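Local coordinates for cytochrome C549 (Arthrospira maxima, PDB 1F1C), which serves as an extrinsic, lumenal haem c subunit of photosystem II, where it probably stabilises the oxygen-evolving complex, at the heme c site. Coordinates in Å, arbitrary orientation; residue numbers count along the deposited sequence, not the author numbering. Chains: chain A/B, Cytochrome C549.

The heme c site. Residues chain A 34-35, 37-39, 44, 47, 50-52, 56-57, 60, 70, 73-74, 79-80, 90-91, 113, 117; chain B 88-89. With HEC (heme c), chain C.
The haem-binding CXXCH motif of this c-type cytochrome, spanning A:Cys35 to A:His39, anchors heme c covalently. SG of A:Cys35 is bonded to vinyl-derived heme c CAB (2.0 Å) and SG of A:Cys38 to heme c CAC. The proximal ligand A:His39 and the distal A:His90 bind heme c FE from opposite faces, each through NE2 at 2.2 Å; the two NE2 atoms subtend 176° at iron and, with the four pyrrole nitrogens, make a near-octahedral bis-histidine centre. A:His90 has CG anti to the backbone N, and its ND1 donates to a lone pair of A:Pro91 O at 2.8 Å, which fixes the imidazole's rotation and may raise its donor strength.

A:Pro91 CD lies over pyrrole C on the distal face; on the proximal face A:Thr44 CG2 covers pyrrole D, 3.9 Å from its centroid. A:Tyr73, CG anti to N (chi1 -171°), lays its ring over pyrrole A, centroids 4.0 Å apart and planes 21° from parallel, while its phenol OH reaches heme c propionate O1D through a water. An alanine here would remove the stacked ring and the phenol of the water bridge, and would probably loosen the distal packing over pyrrole A.

Chain B also reaches the haem edge: B:Glu88 OE2 accepts from the A:Asn47 amide ND2 (2.6 Å), which comes from above the carboxylate plane. B:Glu88 OE1 lies 2.5 Å from heme c propionate O2D; two carboxylate oxygens this close would repel unless one carries a proton, so a shifted ionisation is likely. B:Leu89 CD2 packs at heme c CHD, consistent with the dimeric form.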
loop_
_atom_site.group_PDB
_atom_site.type_symbol
_atom_site.label_atom_id
_atom_site.label_comp_id
_atom_site.label_asym_id
_atom_site.label_seq_id
_atom_site.Cartn_x
_atom_site.Cartn_y
_atom_site.Cartn_z
ATOM N N ALA A 34 9.044 11.931 1.558
ATOM C CA ALA A 34 8.431 10.609 1.741
ATOM C C ALA A 34 6.924 10.545 1.909
ATOM O O ALA A 34 6.355 9.452 1.945
ATOM C CB ALA A 34 9.087 9.905 2.931
ATOM N N CYS A 35 6.261 11.686 1.987
ATOM C CA CYS A 35 4.828 11.645 2.214
ATOM C C CYS A 35 3.966 12.441 1.254
ATOM O O CYS A 35 2.798 12.097 1.027
ATOM C CB CYS A 35 4.567 12.113 3.642
ATOM S SG CYS A 35 5.877 11.548 4.753
ATOM N N GLN A 37 3.670 12.503 -1.740
ATOM C CA GLN A 37 3.146 11.746 -2.869
ATOM C C GLN A 37 1.667 11.420 -2.692
ATOM O O GLN A 37 0.900 11.451 -3.645
ATOM C CB GLN A 37 3.931 10.450 -3.027
ATOM C CG GLN A 37 3.351 9.484 -4.042
ATOM C CD GLN A 37 3.946 8.103 -3.895
ATOM O OE1 GLN A 37 5.167 7.940 -3.905
ATOM N NE2 GLN A 37 3.088 7.094 -3.747
ATOM N N CYS A 38 1.269 11.109 -1.465
ATOM C CA CYS A 38 -0.120 10.771 -1.208
ATOM C C CYS A 38 -0.726 11.689 -0.155
ATOM O O CYS A 38 -1.920 11.595 0.145
ATOM C CB CYS A 38 -0.215 9.326 -0.731
ATOM S SG CYS A 38 0.736 8.118 -1.721
ATOM N N HIS A 39 0.092 12.582 0.398
ATOM C CA HIS A 39 -0.394 13.479 1.437
ATOM C C HIS A 39 -0.179 14.972 1.280
ATOM O O HIS A 39 -0.327 15.705 2.256
ATOM C CB HIS A 39 0.194 13.064 2.779
ATOM C CG HIS A 39 -0.289 11.739 3.272
ATOM N ND1 HIS A 39 -1.628 11.445 3.422
ATOM C CD2 HIS A 39 0.385 10.656 3.728
ATOM C CE1 HIS A 39 -1.754 10.244 3.957
ATOM N NE2 HIS A 39 -0.545 9.738 4.157
ATOM N N THR A 44 -5.151 12.572 1.723
ATOM C CA THR A 44 -4.737 11.200 1.518
ATOM C C THR A 44 -5.347 10.898 0.163
ATOM O O THR A 44 -6.545 10.636 0.041
ATOM C CB THR A 44 -5.285 10.250 2.600
ATOM O OG1 THR A 44 -4.623 10.509 3.850
ATOM C CG2 THR A 44 -5.032 8.803 2.197
ATOM N N ASN A 47 -7.475 7.823 -0.181
ATOM C CA ASN A 47 -8.409 7.602 0.911
ATOM C C ASN A 47 -8.701 8.946 1.534
ATOM O O ASN A 47 -8.132 9.313 2.559
ATOM C CB ASN A 47 -7.857 6.660 1.974
ATOM C CG ASN A 47 -8.946 6.169 2.909
ATOM O OD1 ASN A 47 -9.924 6.879 3.155
ATOM N ND2 ASN A 47 -8.787 4.965 3.437
ATOM N N VAL A 50 -9.442 9.355 5.575
ATOM C CA VAL A 50 -8.308 9.208 6.489
ATOM C C VAL A 50 -7.208 10.230 6.150
ATOM O O VAL A 50 -6.117 9.857 5.704
ATOM C CB VAL A 50 -7.726 7.771 6.413
ATOM C CG1 VAL A 50 -6.782 7.523 7.573
ATOM C CG2 VAL A 50 -8.852 6.758 6.421
ATOM N N ASN A 51 -7.520 11.508 6.378
ATOM C CA ASN A 51 -6.640 12.656 6.103
ATOM C C ASN A 51 -5.585 12.952 7.176
ATOM O O ASN A 51 -5.425 12.199 8.131
ATOM C CB ASN A 51 -7.498 13.914 5.937
ATOM C CG ASN A 51 -7.571 14.387 4.512
ATOM O OD1 ASN A 51 -7.935 13.632 3.604
ATOM N ND2 ASN A 51 -7.235 15.653 4.299
ATOM N N LEU A 52 -4.875 14.071 7.005
ATOM C CA LEU A 52 -3.868 14.500 7.968
ATOM C C LEU A 52 -4.385 15.719 8.716
ATOM O O LEU A 52 -3.611 16.477 9.305
ATOM C CB LEU A 52 -2.536 14.837 7.286
ATOM C CG LEU A 52 -1.730 13.651 6.742
ATOM C CD1 LEU A 52 -0.319 14.115 6.363
ATOM C CD2 LEU A 52 -1.651 12.557 7.797
ATOM N N ALA A 56 -9.512 14.181 11.562
ATOM C CA ALA A 56 -9.299 12.802 11.139
ATOM C C ALA A 56 -8.307 12.092 12.062
ATOM O O ALA A 56 -8.557 10.975 12.526
ATOM C CB ALA A 56 -8.801 12.768 9.694
ATOM N N LEU A 57 -7.181 12.747 12.326
ATOM C CA LEU A 57 -6.153 12.185 13.195
ATOM C C LEU A 57 -6.724 11.849 14.569
ATOM O O LEU A 57 -6.480 10.773 15.111
ATOM C CB LEU A 57 -5.003 13.182 13.360
ATOM C CG LEU A 57 -4.089 13.433 12.158
ATOM C CD1 LEU A 57 -3.047 14.508 12.492
ATOM C CD2 LEU A 57 -3.398 12.125 11.791
ATOM N N ALA A 60 -8.778 8.668 14.696
ATOM C CA ALA A 60 -8.121 7.426 14.308
ATOM C C ALA A 60 -8.030 6.521 15.536
ATOM O O ALA A 60 -8.357 6.937 16.648
ATOM C CB ALA A 60 -6.721 7.718 13.770
ATOM N N LEU A 70 2.007 9.764 16.251
ATOM C CA LEU A 70 2.397 9.929 14.857
ATOM C C LEU A 70 3.700 9.179 14.589
ATOM O O LEU A 70 3.854 8.521 13.555
ATOM C CB LEU A 70 2.549 11.411 14.517
ATOM C CG LEU A 70 1.189 12.110 14.373
ATOM C CD1 LEU A 70 1.393 13.588 14.082
ATOM C CD2 LEU A 70 0.391 11.440 13.252
ATOM N N TYR A 73 2.970 5.549 14.347
ATOM C CA TYR A 73 2.318 5.278 13.081
ATOM C C TYR A 73 3.308 5.015 11.952
ATOM O O TYR A 73 3.142 4.062 11.191
ATOM C CB TYR A 73 1.406 6.439 12.679
ATOM C CG TYR A 73 0.565 6.078 11.489
ATOM C CD1 TYR A 73 -0.656 5.411 11.649
ATOM C CD2 TYR A 73 1.036 6.297 10.196
ATOM C CE1 TYR A 73 -1.384 4.970 10.541
ATOM C CE2 TYR A 73 0.325 5.851 9.089
ATOM C CZ TYR A 73 -0.883 5.192 9.265
ATOM O OH TYR A 73 -1.589 4.769 8.163
ATOM N N ILE A 74 4.328 5.861 11.833
ATOM C CA ILE A 74 5.316 5.690 10.775
ATOM C C ILE A 74 6.145 4.443 11.017
ATOM O O ILE A 74 6.525 3.750 10.074
ATOM C CB ILE A 74 6.244 6.902 10.667
ATOM C CG1 ILE A 74 5.406 8.150 10.399
ATOM C CG2 ILE A 74 7.258 6.678 9.549
ATOM C CD1 ILE A 74 6.155 9.461 10.609
ATOM N N THR A 79 -4.370 0.415 9.666
ATOM C CA THR A 79 -5.564 0.995 9.059
ATOM C C THR A 79 -6.149 2.036 9.991
ATOM O O THR A 79 -5.757 2.133 11.145
ATOM C CB THR A 79 -6.644 -0.073 8.778
ATOM O OG1 THR A 79 -6.750 -0.953 9.905
ATOM C CG2 THR A 79 -6.293 -0.867 7.526
ATOM N N TYR A 80 -7.094 2.816 9.495
ATOM C CA TYR A 80 -7.698 3.849 10.320
ATOM C C TYR A 80 -8.272 3.272 11.613
ATOM O O TYR A 80 -8.105 3.845 12.685
ATOM C CB TYR A 80 -8.790 4.568 9.541
ATOM C CG TYR A 80 -9.231 5.859 10.181
ATOM C CD1 TYR A 80 -8.313 6.881 10.440
ATOM C CD2 TYR A 80 -10.570 6.075 10.503
ATOM C CE1 TYR A 80 -8.720 8.088 11.003
ATOM C CE2 TYR A 80 -10.985 7.280 11.064
ATOM C CZ TYR A 80 -10.057 8.280 11.311
ATOM O OH TYR A 80 -10.485 9.467 11.852
ATOM N N HIS A 90 2.290 0.455 3.273
ATOM C CA HIS A 90 2.412 1.869 3.625
ATOM C C HIS A 90 3.829 2.157 4.087
ATOM O O HIS A 90 4.439 1.343 4.777
ATOM C CB HIS A 90 1.427 2.259 4.737
ATOM C CG HIS A 90 1.446 3.724 5.080
ATOM N ND1 HIS A 90 2.474 4.314 5.789
ATOM C CD2 HIS A 90 0.564 4.717 4.814
ATOM C CE1 HIS A 90 2.218 5.604 5.945
ATOM N NE2 HIS A 90 1.064 5.883 5.361
ATOM N N PRO A 91 4.375 3.317 3.692
ATOM C CA PRO A 91 5.734 3.687 4.085
ATOM C C PRO A 91 5.968 3.513 5.585
ATOM O O PRO A 91 5.154 3.926 6.411
ATOM C CB PRO A 91 5.831 5.138 3.631
ATOM C CG PRO A 91 5.049 5.111 2.354
ATOM C CD PRO A 91 3.815 4.312 2.759
ATOM N N VAL A 113 8.841 15.125 11.566
ATOM C CA VAL A 113 7.729 15.023 10.637
ATOM C C VAL A 113 6.432 15.116 11.437
ATOM O O VAL A 113 5.470 15.751 10.996
ATOM C CB VAL A 113 7.758 13.686 9.849
ATOM C CG1 VAL A 113 6.664 13.682 8.785
ATOM C CG2 VAL A 113 9.107 13.499 9.199
ATOM N N ILE A 117 3.548 17.799 10.679
ATOM C CA ILE A 117 2.164 17.440 10.409
ATOM C C ILE A 117 1.209 18.170 11.348
ATOM O O ILE A 117 0.230 18.754 10.895
ATOM C CB ILE A 117 1.940 15.905 10.544
ATOM C CG1 ILE A 117 2.657 15.166 9.394
ATOM C CG2 ILE A 117 0.431 15.603 10.571
ATOM C CD1 ILE A 117 2.601 13.615 9.463
ATOM N N GLU B 88 -6.563 1.197 -1.896
ATOM C CA GLU B 88 -5.974 2.513 -1.660
ATOM C C GLU B 88 -4.440 2.447 -1.673
ATOM O O GLU B 88 -3.762 3.431 -1.982
ATOM C CB GLU B 88 -6.408 3.027 -0.291
ATOM C CG GLU B 88 -5.903 2.125 0.823
ATOM C CD GLU B 88 -6.135 2.680 2.210
ATOM O OE1 GLU B 88 -5.666 2.046 3.180
ATOM O OE2 GLU B 88 -6.779 3.741 2.335
ATOM N N LEU B 89 -3.909 1.279 -1.325
ATOM C CA LEU B 89 -2.468 1.081 -1.247
ATOM C C LEU B 89 -1.925 0.019 -2.166
ATOM O O LEU B 89 -0.710 -0.072 -2.354
ATOM C CB LEU B 89 -2.074 0.739 0.182
ATOM C CG LEU B 89 -1.999 1.954 1.106
ATOM C CD1 LEU B 89 -1.873 1.498 2.545
ATOM C CD2 LEU B 89 -0.815 2.835 0.701
HETATM FE FE HEC C . 0.322 7.839 4.710
HETATM C CHA HEC C . -2.596 7.147 6.306
HETATM C CHB HEC C . 1.399 9.618 7.529
HETATM C CHC HEC C . 3.370 8.415 3.304
HETATM C CHD HEC C . -0.888 6.554 1.827
HETATM N NA HEC C . -0.401 8.219 6.527
HETATM C C1A HEC C . -1.620 7.843 7.023
HETATM C C2A HEC C . -1.797 8.391 8.341
HETATM C C3A HEC C . -0.701 9.070 8.679
HETATM C C4A HEC C . 0.148 9.004 7.542
HETATM C CMA HEC C . -0.304 9.613 10.042
HETATM C CAA HEC C . -2.986 8.210 9.223
HETATM C CBA HEC C . -3.971 9.283 8.837
HETATM C CGA HEC C . -5.130 9.341 9.791
HETATM O O1A HEC C . -5.186 8.493 10.701
HETATM O O2A HEC C . -5.983 10.231 9.631
HETATM N NB HEC C . 2.004 8.768 5.285
HETATM C C1B HEC C . 2.271 9.483 6.477
HETATM C C2B HEC C . 3.621 9.934 6.535
HETATM C C3B HEC C . 4.214 9.480 5.412
HETATM C C4B HEC C . 3.205 8.824 4.612
HETATM C CMB HEC C . 4.280 10.774 7.616
HETATM C CAB HEC C . 5.572 9.602 5.116
HETATM C CBB HEC C . 6.561 8.988 5.907
HETATM N NC HEC C . 1.055 7.579 2.947
HETATM C C1C HEC C . 2.334 7.890 2.516
HETATM C C2C HEC C . 2.510 7.565 1.142
HETATM C C3C HEC C . 1.352 6.982 0.716
HETATM C C4C HEC C . 0.425 7.041 1.850
HETATM C CMC HEC C . 3.733 7.877 0.282
HETATM C CAC HEC C . 1.089 6.566 -0.616
HETATM C CBC HEC C . 1.885 5.571 -1.260
HETATM N ND HEC C . -1.357 6.969 4.193
HETATM C C1D HEC C . -1.687 6.446 2.963
HETATM C C2D HEC C . -2.986 5.866 2.975
HETATM C C3D HEC C . -3.460 6.033 4.226
HETATM C C4D HEC C . -2.462 6.744 4.980
HETATM C CMD HEC C . -3.780 5.367 1.746
HETATM C CAD HEC C . -4.777 5.489 4.789
HETATM C CBD HEC C . -4.633 4.069 5.335
HETATM C CGD HEC C . -5.918 3.545 5.972
HETATM O O1D HEC C . -6.335 4.063 7.024
HETATM O O2D HEC C . -6.521 2.609 5.412
HETATM O O HOH W 1 -4.578 4.858 8.685
#